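Local structure of microcin B17-processing protein McbD (Escherichia coli str. K-12 substr. MG1655, 6GRH) at residues G163-F168 against N326-L331; K182-I187 against I213-L218; T193-I198 against A254-V259; D199-A204 against S258-W263; G223-T228 against T243-A248. The protein belongs to the YcaO family and is needed to convert the inactive microcin B17 precursor McbA into the active peptide antibiotic. The protein carries 1 engineered substitution. All blocks are in the same frame, centred on the assembly; numbering follows the deposited sequence.

How the contacts relate
From the N terminus, helix 157-180 opens contact 1, whose partner at 326-331 comes so late that the segments of all the other contacts lie between. Contact 2 pairs strand 182-187 with strand 210-215, the chain passing through helix 196-208 on the way. Contacts 3 and 4 hold that same helix and its leading turn against helix 251-275; they share S258 and V259, and along the chain both cross contact 2. Contact 5 is the hairpin 224-231/241-248, enclosed by contacts 3 and 4. Contacts 2 and 5 are neighbours in one mixed sheet, helix 251-275 packs on it, and contact 1 meets it through L327 and Y247.

Contact 1: residues G163-F168 against N326-L331; sequences GSLCEF and NLLNYL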
# COMPACT_ATOMS: atom_id res chain seq x y z
N GLY E 163 16.11 -40.15 7.69
CA GLY E 163 14.91 -39.90 8.49
C GLY E 163 14.22 -41.20 8.90
O GLY E 163 13.77 -41.33 10.04
N SER E 164 14.11 -42.15 7.97
CA SER E 164 13.51 -43.45 8.26
C SER E 164 14.35 -44.23 9.29
O SER E 164 13.81 -44.80 10.23
CB SER E 164 13.34 -44.26 6.99
OG SER E 164 12.21 -43.77 6.27
N LEU E 165 15.66 -44.23 9.11
CA LEU E 165 16.57 -44.87 10.07
C LEU E 165 16.44 -44.31 11.48
O LEU E 165 16.47 -45.07 12.45
CB LEU E 165 18.03 -44.69 9.65
CG LEU E 165 18.62 -45.71 8.70
CD1 LEU E 165 20.02 -45.25 8.28
CD2 LEU E 165 18.69 -47.09 9.34
N CYS E 166 16.33 -42.98 11.59
CA CYS E 166 16.17 -42.32 12.88
C CYS E 166 14.88 -42.75 13.55
O CYS E 166 14.87 -43.15 14.71
CB CYS E 166 16.26 -40.79 12.74
SG CYS E 166 17.96 -40.22 12.43
N GLU E 167 13.78 -42.74 12.80
CA GLU E 167 12.52 -43.18 13.35
C GLU E 167 12.54 -44.66 13.74
O GLU E 167 12.02 -45.02 14.78
CB GLU E 167 11.36 -42.93 12.39
CG GLU E 167 10.04 -43.07 13.10
CD GLU E 167 8.94 -42.36 12.35
OE1 GLU E 167 8.95 -41.10 12.37
OE2 GLU E 167 8.11 -43.07 11.74
N PHE E 168 13.15 -45.50 12.90
CA PHE E 168 13.32 -46.94 13.18
C PHE E 168 14.07 -47.14 14.49
O PHE E 168 13.63 -47.89 15.36
CB PHE E 168 14.08 -47.61 12.03
CG PHE E 168 14.32 -49.10 12.20
CD1 PHE E 168 13.33 -50.02 11.88
CD2 PHE E 168 15.55 -49.56 12.64
CE1 PHE E 168 13.56 -51.38 12.00
CE2 PHE E 168 15.79 -50.93 12.78
CZ PHE E 168 14.78 -51.84 12.44
N ASN E 326 29.59 -47.38 13.42
CA ASN E 326 28.84 -47.32 12.17
C ASN E 326 27.44 -47.91 12.40
O ASN E 326 27.32 -49.07 12.78
CB ASN E 326 29.65 -48.05 11.10
CG ASN E 326 29.04 -47.96 9.75
OD1 ASN E 326 28.10 -48.70 9.45
ND2 ASN E 326 29.53 -47.06 8.92
N LEU E 327 26.39 -47.11 12.22
CA LEU E 327 25.02 -47.58 12.49
C LEU E 327 24.60 -48.74 11.57
O LEU E 327 24.01 -49.72 12.04
CB LEU E 327 24.02 -46.43 12.41
CG LEU E 327 22.55 -46.79 12.57
CD1 LEU E 327 22.29 -47.43 13.91
CD2 LEU E 327 21.65 -45.57 12.37
N LEU E 328 24.93 -48.64 10.29
CA LEU E 328 24.66 -49.73 9.33
C LEU E 328 25.38 -51.03 9.70
O LEU E 328 24.79 -52.11 9.58
CB LEU E 328 25.00 -49.32 7.89
CG LEU E 328 24.11 -48.27 7.17
CD1 LEU E 328 24.50 -48.14 5.70
CD2 LEU E 328 22.63 -48.58 7.26
N ASN E 329 26.64 -50.94 10.14
CA ASN E 329 27.36 -52.13 10.60
C ASN E 329 26.67 -52.71 11.83
O ASN E 329 26.43 -53.91 11.90
CB ASN E 329 28.85 -51.84 10.93
CG ASN E 329 29.71 -51.67 9.67
OD1 ASN E 329 29.25 -51.82 8.53
ND2 ASN E 329 30.97 -51.36 9.87
N TYR E 330 26.34 -51.86 12.79
CA TYR E 330 25.65 -52.31 13.99
C TYR E 330 24.36 -53.07 13.63
O TYR E 330 24.13 -54.17 14.10
CB TYR E 330 25.35 -51.13 14.90
CG TYR E 330 24.41 -51.47 16.03
CD1 TYR E 330 24.87 -52.12 17.18
CD2 TYR E 330 23.04 -51.17 15.93
CE1 TYR E 330 24.00 -52.44 18.22
CE2 TYR E 330 22.17 -51.49 16.95
CZ TYR E 330 22.64 -52.12 18.08
OH TYR E 330 21.76 -52.42 19.09
N LEU E 331 23.53 -52.46 12.79
CA LEU E 331 22.25 -53.09 12.41
C LEU E 331 22.45 -54.40 11.68
O LEU E 331 21.75 -55.38 11.97
CB LEU E 331 21.39 -52.14 11.56
CG LEU E 331 20.78 -50.99 12.36
CD1 LEU E 331 20.17 -49.94 11.46
CD2 LEU E 331 19.78 -51.48 13.40
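L165, F168 and L331 join two helices of the YcaO fold, the long helix 157-180 and the short helix 327-334. The axes of the two short segments stay 12.9 Å apart and cross at 50°, a wide spacing that is bridged by leucine and phenylalanine side chains. L165 points into the gap and carries most of the contact on its side, and its two branches meet different partners. CD2 of L165 meets CD1 of L331 at 3.8 Å, the two leucines sliding past each other in opposite directions. The other branch, CD1 of L165, touches L327 CD2 and L328 CD2, each at 4.4 Å, so that one leucine is met by three of the opposite helix.

The CG of L331 is anti to its carbonyl carbon, beside the backbone N (chi1 -73°), and the fork beyond it serves two partners: while CD1 takes L165, CD2 comes to the rim of the F168 ring, 4.1 Å from F168 CE2 and near the ring plane. F168 also stacks edge-to-face with F362, and I357 of strand 350-358 lies against both L165 and F168. M169, the next residue of the long helix, touches L327 and L331. L328 also packs against R23 of the McbB chain, which brings the contact up to a subunit boundary.

The short helix starts with its first contact residue, L327, and N326 before it is the N-cap: N326 OD1 accepts from N329 N at 2.8 Å, with the donor in the plane of the side-chain carbonyl.

Contact 2: residues K182-I187 against I213-L218; sequences KANTEI and IFDITL
The F214 ring is met at its edge, near its plane, by E186 OE1 and by the backbone O of T185, while Y177 of helix 157-180 and L308 also touch this side chain. E186 OE1 stands 3.7 Å from F214 CE1, and the carboxylate is turned 77° from the ring. A salt bridge from R212 to E186 OE1 holds this end. The E186 chain is extended, CG anti to the backbone N (chi1 -178°), and CG also lies 3.7 Å from F214 CE1.

The second pair of flat groups is the N184 amide and the D215 carboxylate. From N184 ND2 one bond runs to D215 OD1 (3.0 Å) and another to T217 O (3.0 Å), both nearly in the amide plane, which fixes the amide's rotation. D215 OD1 is met by ND2 from above the carboxylate plane. It also accepts from T217 OG1 and T217 N, the latter closing an Asx turn, so three donors grip one buried oxygen; D215 OD2 is hydrogen-bonded to H224 ND1.

These residues stand where strands 182-187 and 210-215, antiparallel neighbours in the mixed sheet, come together. The first is broken around N184, whose N bonds D215 O at 2.8 Å. Farther on, D215 N donates to T185 O and I187 N to I213 O, but T185 N is buried without a partner. A water links the two strands at the far end: it accepts from I213 N and donates to I187 O and E186 OE2. I213 CG2 packs 3.7 Å from I187 CB.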
# COMPACT_ATOMS: atom_id res chain seq x y z
N LYS E 182 14.68 -51.03 30.80
CA LYS E 182 16.11 -50.73 30.87
C LYS E 182 16.48 -49.51 30.02
O LYS E 182 16.10 -49.42 28.84
CB LYS E 182 16.91 -51.95 30.41
CG LYS E 182 16.96 -53.06 31.45
CD LYS E 182 17.29 -54.41 30.83
CE LYS E 182 16.90 -55.52 31.79
NZ LYS E 182 17.01 -56.88 31.19
N ALA E 183 17.21 -48.57 30.64
CA ALA E 183 17.75 -47.38 29.98
C ALA E 183 19.25 -47.35 30.21
O ALA E 183 19.76 -47.97 31.14
CB ALA E 183 17.10 -46.14 30.56
N ASN E 184 19.97 -46.61 29.37
CA ASN E 184 21.44 -46.54 29.52
C ASN E 184 21.83 -45.57 30.63
O ASN E 184 22.63 -45.91 31.49
CB ASN E 184 22.11 -46.15 28.21
CG ASN E 184 21.73 -47.08 27.08
OD1 ASN E 184 21.91 -48.30 27.18
ND2 ASN E 184 21.17 -46.53 26.02
N THR E 185 21.25 -44.39 30.61
CA THR E 185 21.61 -43.35 31.57
C THR E 185 20.46 -42.37 31.68
O THR E 185 19.56 -42.34 30.83
CB THR E 185 22.88 -42.60 31.11
OG1 THR E 185 23.59 -42.09 32.25
CG2 THR E 185 22.51 -41.46 30.19
N GLU E 186 20.49 -41.60 32.76
CA GLU E 186 19.56 -40.50 32.97
C GLU E 186 20.34 -39.18 32.76
O GLU E 186 21.46 -39.03 33.24
CB GLU E 186 18.95 -40.56 34.37
CG GLU E 186 17.93 -39.45 34.62
CD GLU E 186 17.24 -39.53 35.96
OE1 GLU E 186 17.28 -40.60 36.61
OE2 GLU E 186 16.60 -38.51 36.33
N ILE E 187 19.73 -38.23 32.06
CA ILE E 187 20.26 -36.87 31.92
C ILE E 187 19.59 -36.01 32.97
O ILE E 187 18.38 -36.12 33.16
CB ILE E 187 19.93 -36.23 30.56
CG1 ILE E 187 20.33 -37.13 29.40
CG2 ILE E 187 20.54 -34.84 30.45
CD1 ILE E 187 21.74 -37.60 29.44
N ILE E 213 14.48 -37.49 31.97
CA ILE E 213 15.11 -37.60 30.66
C ILE E 213 16.02 -38.84 30.68
O ILE E 213 16.96 -38.89 31.45
CB ILE E 213 15.97 -36.37 30.34
CG1 ILE E 213 15.15 -35.08 30.50
CG2 ILE E 213 16.58 -36.49 28.94
CD1 ILE E 213 15.96 -33.80 30.34
N PHE E 214 15.74 -39.80 29.81
CA PHE E 214 16.49 -41.02 29.74
C PHE E 214 17.07 -41.23 28.33
O PHE E 214 16.40 -40.99 27.34
CB PHE E 214 15.56 -42.19 30.08
CG PHE E 214 15.01 -42.17 31.48
CD1 PHE E 214 15.85 -42.05 32.57
CD2 PHE E 214 13.64 -42.30 31.70
CE1 PHE E 214 15.34 -42.05 33.87
CE2 PHE E 214 13.13 -42.30 33.00
CZ PHE E 214 13.98 -42.18 34.08
N ASP E 215 18.33 -41.67 28.27
CA ASP E 215 18.89 -42.24 27.05
C ASP E 215 18.46 -43.71 26.99
O ASP E 215 18.93 -44.52 27.79
CB ASP E 215 20.42 -42.11 27.07
CG ASP E 215 21.08 -42.57 25.76
OD1 ASP E 215 20.79 -43.69 25.29
OD2 ASP E 215 21.91 -41.82 25.22
N ILE E 216 17.56 -44.05 26.05
CA ILE E 216 17.06 -45.42 25.88
C ILE E 216 17.58 -46.10 24.61
O ILE E 216 17.04 -47.12 24.21
CB ILE E 216 15.51 -45.48 25.89
CG1 ILE E 216 14.91 -44.62 24.75
CG2 ILE E 216 14.95 -45.03 27.23
CD1 ILE E 216 13.53 -45.07 24.33
N THR E 217 18.65 -45.57 24.00
CA THR E 217 19.21 -46.12 22.77
C THR E 217 19.37 -47.64 22.84
O THR E 217 19.84 -48.13 23.85
CB THR E 217 20.61 -45.54 22.55
OG1 THR E 217 20.55 -44.13 22.78
CG2 THR E 217 21.12 -45.85 21.15
N LEU E 218 19.01 -48.37 21.78
CA LEU E 218 19.26 -49.82 21.72
C LEU E 218 20.69 -50.08 22.20
O LEU E 218 21.60 -49.38 21.76
CB LEU E 218 19.15 -50.36 20.30
CG LEU E 218 17.76 -50.60 19.72
CD1 LEU E 218 17.91 -51.23 18.35
CD2 LEU E 218 16.94 -51.49 20.62
O HOH W 1 16.04 -36.58 34.34

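Contact 3: residues T193-I198 against A254-V259; sequences TGINHI and ALCKSV
C256 and I198 form the tight half of this contact. The CA atoms of the two residues are 6.2 Å apart, the nearest pair between the segments, and the I198 side chain lies against C256 with CG1 and CD1. CD1 of I198 comes within 3.5 Å of the backbone O of C256, and CG1 of I198 sits 3.8 Å from C256 SG. The remaining branch turns along the helix to the next turn, where I198 CG2 meets V259 CG1 at 4.0 Å, the two side chains lying obliquely across one another.

The C256 sulphur, anti to its own carbonyl carbon (chi1 -64°), is directed to the turn that precedes the partner helix. There the packing thins. I195 CD1 still touches C256 SG closely, at 3.6 Å, but it is the tip of a partly exposed side chain, and T193 CG2 is more distant, 4.3 Å from C256 SG. Beyond them G194 and N196 are exposed.

This looser side is ordered by polar bonds of its own. T193 OG1 accepts from I195 N at 3.1 Å, and it is also bonded to D199 OD1, one turn into the helix. On the buried side, L255 and V259 touch T228, and S258 is hydrogen-bonded to the same strand, 224-231, so helix 251-275 is held between the sheet and the incoming turn. The arrangement is an ST turn leading through the N-cap residue I195 into helix 196-208, its start laid against a second helix by apolar contacts.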
# COMPACT_ATOMS: atom_id res chain seq x y z
N THR E 193 20.54 -26.33 28.23
CA THR E 193 21.07 -26.56 26.89
C THR E 193 21.72 -25.34 26.23
O THR E 193 22.46 -25.51 25.27
CB THR E 193 19.99 -27.11 25.92
OG1 THR E 193 19.05 -26.07 25.56
CG2 THR E 193 19.26 -28.33 26.52
N GLY E 194 21.42 -24.12 26.69
CA GLY E 194 21.83 -22.91 25.97
C GLY E 194 20.97 -22.53 24.77
O GLY E 194 21.11 -21.44 24.24
N ILE E 195 20.05 -23.40 24.35
CA ILE E 195 19.20 -23.09 23.21
C ILE E 195 17.90 -22.53 23.79
O ILE E 195 17.19 -23.24 24.51
CB ILE E 195 18.96 -24.33 22.35
CG1 ILE E 195 20.31 -24.89 21.85
CG2 ILE E 195 18.02 -23.97 21.20
CD1 ILE E 195 20.20 -26.13 20.99
N ASN E 196 17.61 -21.26 23.47
CA ASN E 196 16.55 -20.51 24.15
C ASN E 196 15.18 -21.21 24.14
O ASN E 196 14.55 -21.29 25.19
CB ASN E 196 16.42 -19.07 23.58
CG ASN E 196 17.41 -18.10 24.20
OD1 ASN E 196 18.35 -18.49 24.88
ND2 ASN E 196 17.18 -16.81 24.00
N HIS E 197 14.76 -21.75 23.01
CA HIS E 197 13.42 -22.35 22.96
C HIS E 197 13.33 -23.68 23.71
O HIS E 197 12.26 -24.02 24.21
CB HIS E 197 12.83 -22.41 21.55
CG HIS E 197 13.47 -23.40 20.62
ND1 HIS E 197 14.63 -23.13 19.92
CD2 HIS E 197 13.08 -24.64 20.23
CE1 HIS E 197 14.94 -24.16 19.16
NE2 HIS E 197 14.01 -25.09 19.33
N ILE E 198 14.46 -24.37 23.86
CA ILE E 198 14.49 -25.65 24.58
C ILE E 198 14.42 -25.38 26.07
O ILE E 198 13.63 -25.99 26.79
CB ILE E 198 15.75 -26.46 24.21
CG1 ILE E 198 15.82 -26.69 22.70
CG2 ILE E 198 15.81 -27.78 24.98
CD1 ILE E 198 14.60 -27.37 22.09
N ALA E 254 19.60 -34.82 19.92
CA ALA E 254 18.51 -35.75 20.26
C ALA E 254 17.68 -35.20 21.41
O ALA E 254 16.45 -35.22 21.36
CB ALA E 254 19.06 -37.13 20.59
N LEU E 255 18.34 -34.66 22.43
CA LEU E 255 17.63 -34.10 23.58
C LEU E 255 16.77 -32.91 23.16
O LEU E 255 15.61 -32.82 23.56
CB LEU E 255 18.58 -33.69 24.71
CG LEU E 255 18.00 -32.92 25.91
CD1 LEU E 255 16.72 -33.57 26.42
CD2 LEU E 255 19.00 -32.85 27.05
N CYS E 256 17.33 -32.01 22.36
CA CYS E 256 16.59 -30.84 21.90
C CYS E 256 15.36 -31.22 21.09
O CYS E 256 14.27 -30.78 21.41
CB CYS E 256 17.49 -29.83 21.17
SG CYS E 256 18.75 -29.14 22.29
N LYS E 257 15.53 -32.10 20.09
CA LYS E 257 14.39 -32.59 19.33
C LYS E 257 13.35 -33.28 20.24
O LYS E 257 12.16 -33.05 20.11
CB LYS E 257 14.82 -33.53 18.18
CG LYS E 257 15.69 -32.85 17.10
CD LYS E 257 15.36 -33.39 15.68
N SER E 258 13.81 -34.10 21.17
CA SER E 258 12.90 -34.81 22.10
C SER E 258 12.01 -33.85 22.92
O SER E 258 10.80 -34.07 23.07
CB SER E 258 13.69 -35.71 23.03
OG SER E 258 12.83 -36.42 23.87
N VAL E 259 12.63 -32.79 23.43
CA VAL E 259 11.90 -31.78 24.19
C VAL E 259 10.80 -31.12 23.33
O VAL E 259 9.67 -30.92 23.80
CB VAL E 259 12.88 -30.75 24.79
CG1 VAL E 259 12.18 -29.51 25.35
CG2 VAL E 259 13.70 -31.41 25.86

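Contact 4: residues D199-A204 against S258-W263; sequences DEILLA and SVVELW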
# COMPACT_ATOMS: atom_id res chain seq x y z
N ASP E 199 15.22 -24.43 26.53
CA ASP E 199 15.24 -24.04 27.93
C ASP E 199 13.93 -23.42 28.40
O ASP E 199 13.51 -23.63 29.52
CB ASP E 199 16.42 -23.10 28.20
CG ASP E 199 17.77 -23.80 27.98
OD1 ASP E 199 17.83 -25.05 28.09
OD2 ASP E 199 18.77 -23.12 27.69
N GLU E 200 13.28 -22.67 27.52
CA GLU E 200 11.94 -22.12 27.78
C GLU E 200 10.92 -23.25 28.06
O GLU E 200 10.17 -23.18 29.04
CB GLU E 200 11.50 -21.28 26.59
CG GLU E 200 10.30 -20.38 26.84
CD GLU E 200 10.65 -18.99 27.31
OE1 GLU E 200 11.82 -18.70 27.68
OE2 GLU E 200 9.71 -18.17 27.33
N ILE E 201 10.90 -24.27 27.20
CA ILE E 201 10.03 -25.44 27.41
C ILE E 201 10.41 -26.16 28.70
O ILE E 201 9.55 -26.43 29.53
CB ILE E 201 10.07 -26.44 26.22
CG1 ILE E 201 9.50 -25.80 24.95
CG2 ILE E 201 9.30 -27.72 26.55
CD1 ILE E 201 9.96 -26.50 23.69
N LEU E 202 11.70 -26.46 28.90
CA LEU E 202 12.10 -27.20 30.09
C LEU E 202 11.71 -26.45 31.37
O LEU E 202 11.17 -27.06 32.30
CB LEU E 202 13.60 -27.55 30.09
CG LEU E 202 14.00 -28.58 29.02
CD1 LEU E 202 15.51 -28.55 28.81
CD2 LEU E 202 13.54 -29.98 29.40
N LEU E 203 11.94 -25.14 31.42
CA LEU E 203 11.58 -24.35 32.60
C LEU E 203 10.05 -24.38 32.86
O LEU E 203 9.60 -24.57 33.98
CB LEU E 203 12.06 -22.90 32.47
CG LEU E 203 11.99 -22.08 33.76
CD1 LEU E 203 12.85 -22.69 34.84
CD2 LEU E 203 12.40 -20.63 33.50
N ALA E 204 9.27 -24.20 31.80
CA ALA E 204 7.82 -24.23 31.92
C ALA E 204 7.33 -25.59 32.45
O ALA E 204 6.49 -25.63 33.35
CB ALA E 204 7.18 -23.91 30.59
N SER E 258 13.81 -34.10 21.17
CA SER E 258 12.90 -34.81 22.10
C SER E 258 12.01 -33.85 22.92
O SER E 258 10.80 -34.07 23.07
CB SER E 258 13.69 -35.71 23.03
OG SER E 258 12.83 -36.42 23.87
N VAL E 259 12.63 -32.79 23.43
CA VAL E 259 11.90 -31.78 24.19
C VAL E 259 10.80 -31.12 23.33
O VAL E 259 9.67 -30.92 23.80
CB VAL E 259 12.88 -30.75 24.79
CG1 VAL E 259 12.18 -29.51 25.35
CG2 VAL E 259 13.70 -31.41 25.86
N VAL E 260 11.14 -30.81 22.08
CA VAL E 260 10.18 -30.15 21.18
C VAL E 260 9.07 -31.13 20.77
O VAL E 260 7.91 -30.73 20.62
CB VAL E 260 10.87 -29.53 19.94
CG1 VAL E 260 9.84 -28.94 18.99
CG2 VAL E 260 11.82 -28.44 20.37
N GLU E 261 9.42 -32.40 20.57
CA GLU E 261 8.41 -33.44 20.34
C GLU E 261 7.44 -33.53 21.52
O GLU E 261 6.23 -33.61 21.32
CB GLU E 261 9.05 -34.80 20.09
CG GLU E 261 9.80 -34.91 18.77
CD GLU E 261 8.90 -35.23 17.58
OE1 GLU E 261 7.83 -35.86 17.76
OE2 GLU E 261 9.29 -34.87 16.45
N LEU E 262 7.95 -33.50 22.75
CA LEU E 262 7.09 -33.46 23.92
C LEU E 262 6.15 -32.24 23.91
O LEU E 262 4.95 -32.38 24.04
CB LEU E 262 7.90 -33.53 25.21
CG LEU E 262 7.12 -33.75 26.51
CD1 LEU E 262 7.99 -34.40 27.60
CD2 LEU E 262 6.49 -32.46 27.04
N TRP E 263 6.71 -31.05 23.74
CA TRP E 263 5.90 -29.83 23.68
C TRP E 263 4.80 -29.92 22.61
O TRP E 263 3.65 -29.55 22.85
CB TRP E 263 6.79 -28.63 23.41
CG TRP E 263 6.00 -27.38 23.36
CD1 TRP E 263 5.55 -26.66 24.41
CD2 TRP E 263 5.54 -26.73 22.19
NE1 TRP E 263 4.82 -25.58 23.96
CE2 TRP E 263 4.80 -25.60 22.60
CE3 TRP E 263 5.67 -27.00 20.83
CZ2 TRP E 263 4.21 -24.72 21.69
CZ3 TRP E 263 5.07 -26.13 19.91
CH2 TRP E 263 4.35 -24.99 20.35
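I201 fits against V259 and W263 where two helices of the YcaO fold, 196-208 and 251-275, pack together. The axes of the two short segments approach to 10.0 Å and cross at 58°.

The side chain of I201 can be followed outward. Its CB is already in contact, 3.8 Å from V259 CG1. At the branch CG2, anti to the backbone N, comes closer still, 3.6 Å from the same methyl, and also touches W263 CB; I201 and V259 slide past each other in opposite directions. CG1 takes the other course, anti to the carbonyl carbon (chi1 -64°), and lies 4.1 Å from W263 CD1. At the tip, I201 CD1 rests 3.8 Å from W263 CB and obliquely beside the indole, with V260 CG2 a looser neighbour at 4.3 Å. I201 thus spans a full turn of the facing helix, from V259 to W263, and crosses the tryptophan side chain at about a right angle.

P27, from a loop, touches both I201 and W263, and A44 of strand 41-45 lies on V260 and W263. E200 of helix 196-208 forms a salt bridge with R63 of the McbC chain. V259 has two methyls to share: while CG1 is occupied by I201, V259 CG2 is met by L202 CD2 at 3.8 Å.

Contact 5: residues G223-T228 against T243-A248; sequences GHAVLT and TGLSYA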
# COMPACT_ATOMS: atom_id res chain seq x y z
N GLY E 223 24.85 -43.31 18.25
CA GLY E 223 23.84 -42.27 18.39
C GLY E 223 23.11 -42.35 19.71
O GLY E 223 23.53 -43.08 20.62
N HIS E 224 22.01 -41.62 19.81
CA HIS E 224 21.31 -41.42 21.07
C HIS E 224 19.82 -41.28 20.83
O HIS E 224 19.40 -40.39 20.08
CB HIS E 224 21.86 -40.18 21.78
CG HIS E 224 23.32 -40.29 22.12
ND1 HIS E 224 23.78 -40.90 23.26
CD2 HIS E 224 24.42 -39.91 21.42
CE1 HIS E 224 25.10 -40.87 23.28
NE2 HIS E 224 25.52 -40.29 22.17
N ALA E 225 19.04 -42.18 21.42
CA ALA E 225 17.58 -42.06 21.45
C ALA E 225 17.24 -41.50 22.81
O ALA E 225 17.48 -42.14 23.82
CB ALA E 225 16.92 -43.40 21.26
N VAL E 226 16.71 -40.29 22.84
CA VAL E 226 16.44 -39.63 24.11
C VAL E 226 14.94 -39.55 24.34
O VAL E 226 14.23 -39.03 23.50
CB VAL E 226 17.09 -38.24 24.17
CG1 VAL E 226 16.69 -37.51 25.44
CG2 VAL E 226 18.61 -38.40 24.12
N LEU E 227 14.49 -40.08 25.48
CA LEU E 227 13.08 -40.10 25.85
C LEU E 227 12.90 -39.07 26.94
O LEU E 227 13.58 -39.14 27.96
CB LEU E 227 12.69 -41.48 26.41
CG LEU E 227 11.22 -41.68 26.81
CD1 LEU E 227 10.30 -41.60 25.62
CD2 LEU E 227 11.07 -43.01 27.53
N THR E 228 12.02 -38.11 26.70
CA THR E 228 11.66 -37.11 27.70
C THR E 228 10.28 -37.49 28.22
O THR E 228 9.40 -37.86 27.44
CB THR E 228 11.64 -35.68 27.12
OG1 THR E 228 11.15 -35.71 25.77
CG2 THR E 228 13.02 -35.04 27.14
N THR E 243 5.11 -37.06 26.59
CA THR E 243 6.39 -37.67 26.29
C THR E 243 6.89 -37.19 24.96
O THR E 243 6.12 -36.74 24.13
CB THR E 243 6.31 -39.23 26.32
OG1 THR E 243 7.59 -39.79 26.01
CG2 THR E 243 5.31 -39.77 25.35
N GLY E 244 8.20 -37.24 24.79
CA GLY E 244 8.85 -36.94 23.54
C GLY E 244 10.02 -37.89 23.34
O GLY E 244 10.61 -38.37 24.30
N LEU E 245 10.33 -38.15 22.08
CA LEU E 245 11.37 -39.08 21.73
C LEU E 245 12.05 -38.62 20.45
O LEU E 245 11.39 -38.23 19.49
CB LEU E 245 10.78 -40.46 21.51
CG LEU E 245 11.72 -41.58 21.05
CD1 LEU E 245 12.78 -41.88 22.10
CD2 LEU E 245 10.88 -42.81 20.79
N SER E 246 13.38 -38.72 20.43
CA SER E 246 14.11 -38.47 19.22
C SER E 246 15.45 -39.15 19.22
O SER E 246 16.05 -39.31 20.28
CB SER E 246 14.27 -36.96 19.04
OG SER E 246 14.91 -36.68 17.82
N TYR E 247 15.89 -39.56 18.04
CA TYR E 247 17.19 -40.18 17.86
C TYR E 247 18.02 -39.29 16.94
O TYR E 247 17.55 -38.88 15.89
CB TYR E 247 17.04 -41.56 17.24
CG TYR E 247 18.34 -42.24 16.90
CD1 TYR E 247 18.92 -42.12 15.63
CD2 TYR E 247 19.01 -43.00 17.85
CE1 TYR E 247 20.10 -42.75 15.31
CE2 TYR E 247 20.21 -43.64 17.54
CZ TYR E 247 20.75 -43.52 16.27
OH TYR E 247 21.92 -44.16 15.96
N ALA E 248 19.26 -39.05 17.35
CA ALA E 248 20.23 -38.35 16.51
C ALA E 248 21.64 -38.84 16.87
O ALA E 248 21.82 -39.56 17.86
CB ALA E 248 20.09 -36.84 16.71
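T228 O is gripped by two donors, G244 N and T243 OG1, each at 3.0 Å, which reach it from opposite faces of its carbonyl plane. The threonine hydroxyl can do so because OG1 is anti to its own backbone N (chi1 180°). The same T243 OG1 also lies 3.3 Å from L227 CD1, where the leucine crosses it obliquely.

From this end the backbones pair without a break. T228 N donates to G244 O, V226 N to S246 O and H224 N to A248 O, all at 2.8 Å, and S246 N and A248 N return bonds to V226 O and H224 O. T228 OG1 is hydrogen-bonded to S258 of helix 251-275.

At the other end the Y247 side chain lies across its neighbour strand. Y247 CD2 stands 4.0 Å from A225 CB and 3.5 Å from H224 O, and Y247 OH reaches G223 CA at 3.6 Å before bonding to P222 O. G223 has positive phi, and a beta carbon there would run into that hydroxyl. A225, L227, L245 and Y247 share the face toward helix 157-180, V226 and S246 the one toward helix 251-275.

H224 is bonded through its two ring nitrogens to D215 and S323. The whole is a regular antiparallel beta hairpin at one edge, within this chain, of the mixed sheet, with helices on both faces.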